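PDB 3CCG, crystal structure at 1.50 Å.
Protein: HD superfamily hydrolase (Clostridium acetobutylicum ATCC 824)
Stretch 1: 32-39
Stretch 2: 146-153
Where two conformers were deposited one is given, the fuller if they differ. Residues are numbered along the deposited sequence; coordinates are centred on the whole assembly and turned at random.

Stretch 1 (32-39) VRLAGIYN
Stretch 2 (146-153) KAADEDLN

Stretch 1 runs as helix from Val32, continuing one that begins earlier in the chain, with phi/psi near -63/-41; Gly36 N, Ile37 N and Tyr38 N bond to Val32 O, Arg33 O and Leu34 O at 3.1, 3.2 and 2.9 Å. Tyr38 relaxes to -104/6, and Asn39 leaves helical geometry with positive phi (67/35). Stretch 2 is the last part of a helix through Glu150 (-112/-39), closed by Asp151 N to Ala147 O at 2.7 Å and Glu150 N to Ala147 O at 3.1 Å. Asp151 (-150/87) breaks it and N-caps a new helix starting at Leu152 (-55/-45). The axes of helices 32-38 and 146-150 approach to 10.4 Å, their N-to-C directions 42° apart; the closest CA pair is Leu34 and Asp149, at 7.1 Å.

Tyr38 (chi1 m, chi2 -79°) points toward stretch 2 and has the largest area covered there. Its OH donates to Ala148 O at 2.6 Å, an acceptor near the ring plane, and thus reaches the turn where one helix gives way to the next. Leu152 (chi1 t, chi2 p) puts CD2 over one ring face, with its CB 3.9 Å from Tyr38 CZ.

The second polar link is a salt bridge. Arg33 starts sideways, but its t, t, p chain with chi4 80° brings NH1 2.8 Å from Asp149 OD1, nearly linear (169°) and near the guanidinium plane. Asp149 CB points away; chi1 m and chi2 -13° return the carboxylate to stretch 1. Water 1 closes a second route, accepting from Arg33 NH2 and donating to Asp149 OD1, both at 2.9 Å. Carbons also crowd that oxygen: Ile37 CD1 lies 3.6 Å and Leu34 CD2 3.8 Å from Asp149 OD1 (both residues m, t). Buried Leu34 also packs CD2 at 4.4 Å from Ala148 CB.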

# COMPACT_ATOMS: atom_id res chain seq x y z
N VAL A 32 -0.20 9.87 -28.26
CA VAL A 32 0.62 10.16 -29.43
C VAL A 32 1.46 11.40 -29.20
O VAL A 32 2.65 11.41 -29.54
CB VAL A 32 -0.27 10.25 -30.68
CG1 VAL A 32 0.51 10.84 -31.90
CG2 VAL A 32 -0.82 8.89 -31.04
N ARG A 33 0.85 12.42 -28.60
CA ARG A 33 1.57 13.68 -28.31
C ARG A 33 2.77 13.41 -27.36
O ARG A 33 3.93 13.80 -27.59
CB ARG A 33 0.62 14.71 -27.74
CG ARG A 33 1.26 16.08 -27.48
CD ARG A 33 0.29 17.08 -26.94
NE ARG A 33 -0.29 16.68 -25.66
CZ ARG A 33 0.32 16.81 -24.50
NH1 ARG A 33 1.56 17.28 -24.44
NH2 ARG A 33 -0.30 16.42 -23.39
N LEU A 34 2.50 12.63 -26.31
CA LEU A 34 3.54 12.35 -25.35
C LEU A 34 4.63 11.47 -25.96
O LEU A 34 5.81 11.55 -25.62
CB LEU A 34 2.95 11.71 -24.07
CG LEU A 34 2.08 12.58 -23.20
CD1 LEU A 34 1.40 11.74 -22.10
CD2 LEU A 34 2.89 13.73 -22.54
N ALA A 35 4.24 10.59 -26.84
CA ALA A 35 5.18 9.74 -27.53
C ALA A 35 6.18 10.54 -28.34
O ALA A 35 7.33 10.17 -28.46
CB ALA A 35 4.44 8.74 -28.45
N GLY A 36 5.67 11.61 -28.94
CA GLY A 36 6.52 12.54 -29.69
C GLY A 36 7.53 13.19 -28.76
O GLY A 36 8.72 13.27 -29.08
N ILE A 37 7.09 13.66 -27.60
CA ILE A 37 7.97 14.29 -26.61
C ILE A 37 9.06 13.34 -26.10
O ILE A 37 10.23 13.73 -25.97
CB ILE A 37 7.18 14.81 -25.41
CG1 ILE A 37 6.29 16.00 -25.83
CG2 ILE A 37 8.13 15.21 -24.22
CD1 ILE A 37 5.23 16.42 -24.82
N TYR A 38 8.69 12.07 -25.85
CA TYR A 38 9.59 11.13 -25.20
C TYR A 38 10.22 10.08 -26.12
O TYR A 38 10.89 9.16 -25.69
CB TYR A 38 8.85 10.46 -24.00
CG TYR A 38 8.57 11.43 -22.87
CD1 TYR A 38 9.58 11.79 -21.97
CD2 TYR A 38 7.30 11.95 -22.65
CE1 TYR A 38 9.34 12.67 -20.96
CE2 TYR A 38 7.06 12.87 -21.61
CZ TYR A 38 8.10 13.22 -20.77
OH TYR A 38 7.86 14.09 -19.74
N ASN A 39 9.99 10.21 -27.42
CA ASN A 39 10.58 9.29 -28.40
C ASN A 39 10.05 7.85 -28.31
O ASN A 39 10.77 6.87 -28.54
CB ASN A 39 12.11 9.32 -28.28
CG ASN A 39 12.81 8.70 -29.49
OD1 ASN A 39 12.27 8.70 -30.59
ND2 ASN A 39 14.01 8.19 -29.28
N LYS A 146 1.51 19.87 -17.00
CA LYS A 146 2.86 20.46 -17.07
C LYS A 146 3.93 19.45 -16.74
O LYS A 146 4.92 19.32 -17.44
CB LYS A 146 3.02 21.65 -16.11
CG LYS A 146 2.58 22.98 -16.67
CD LYS A 146 3.08 24.12 -15.81
N ALA A 147 3.71 18.72 -15.64
CA ALA A 147 4.68 17.74 -15.18
C ALA A 147 4.84 16.62 -16.20
O ALA A 147 5.94 16.15 -16.49
CB ALA A 147 4.23 17.19 -13.80
N ALA A 148 3.73 16.21 -16.81
CA ALA A 148 3.79 15.13 -17.80
C ALA A 148 4.64 15.54 -18.99
O ALA A 148 5.36 14.73 -19.54
CB ALA A 148 2.39 14.68 -18.24
N ASP A 149 4.53 16.81 -19.37
CA ASP A 149 5.31 17.29 -20.51
C ASP A 149 6.82 17.35 -20.26
O ASP A 149 7.61 17.25 -21.17
CB ASP A 149 4.81 18.67 -20.97
CG ASP A 149 3.53 18.60 -21.74
OD1 ASP A 149 3.13 17.50 -22.16
OD2 ASP A 149 2.94 19.66 -21.99
N GLU A 150 7.20 17.49 -18.99
CA GLU A 150 8.62 17.68 -18.61
C GLU A 150 9.30 16.55 -17.87
O GLU A 150 10.48 16.26 -18.07
CB GLU A 150 8.70 18.88 -17.66
CG GLU A 150 8.08 20.17 -18.18
CD GLU A 150 7.90 21.21 -17.09
OE1 GLU A 150 8.23 20.92 -15.91
OE2 GLU A 150 7.40 22.32 -17.41
N ASP A 151 8.55 15.93 -16.97
CA ASP A 151 9.09 14.93 -16.07
C ASP A 151 7.98 13.91 -15.74
O ASP A 151 7.23 14.03 -14.78
CB ASP A 151 9.58 15.68 -14.84
CG ASP A 151 10.29 14.78 -13.84
OD1 ASP A 151 10.30 13.55 -14.01
OD2 ASP A 151 10.85 15.32 -12.85
N LEU A 152 7.92 12.94 -16.62
CA LEU A 152 6.91 11.90 -16.60
C LEU A 152 6.87 11.18 -15.24
O LEU A 152 5.80 10.99 -14.70
CB LEU A 152 7.17 10.93 -17.76
CG LEU A 152 6.12 9.91 -18.13
CD1 LEU A 152 4.77 10.65 -18.31
CD2 LEU A 152 6.57 9.13 -19.38
N ASN A 153 8.03 10.83 -14.70
CA ASN A 153 8.07 10.15 -13.40
C ASN A 153 7.48 11.03 -12.29
O ASN A 153 6.76 10.56 -11.38
CB ASN A 153 9.50 9.69 -13.06
CG ASN A 153 9.98 8.52 -13.92
OD1 ASN A 153 9.18 7.81 -14.51
ND2 ASN A 153 11.29 8.33 -14.00
O HOH W 1 0.55 17.59 -20.86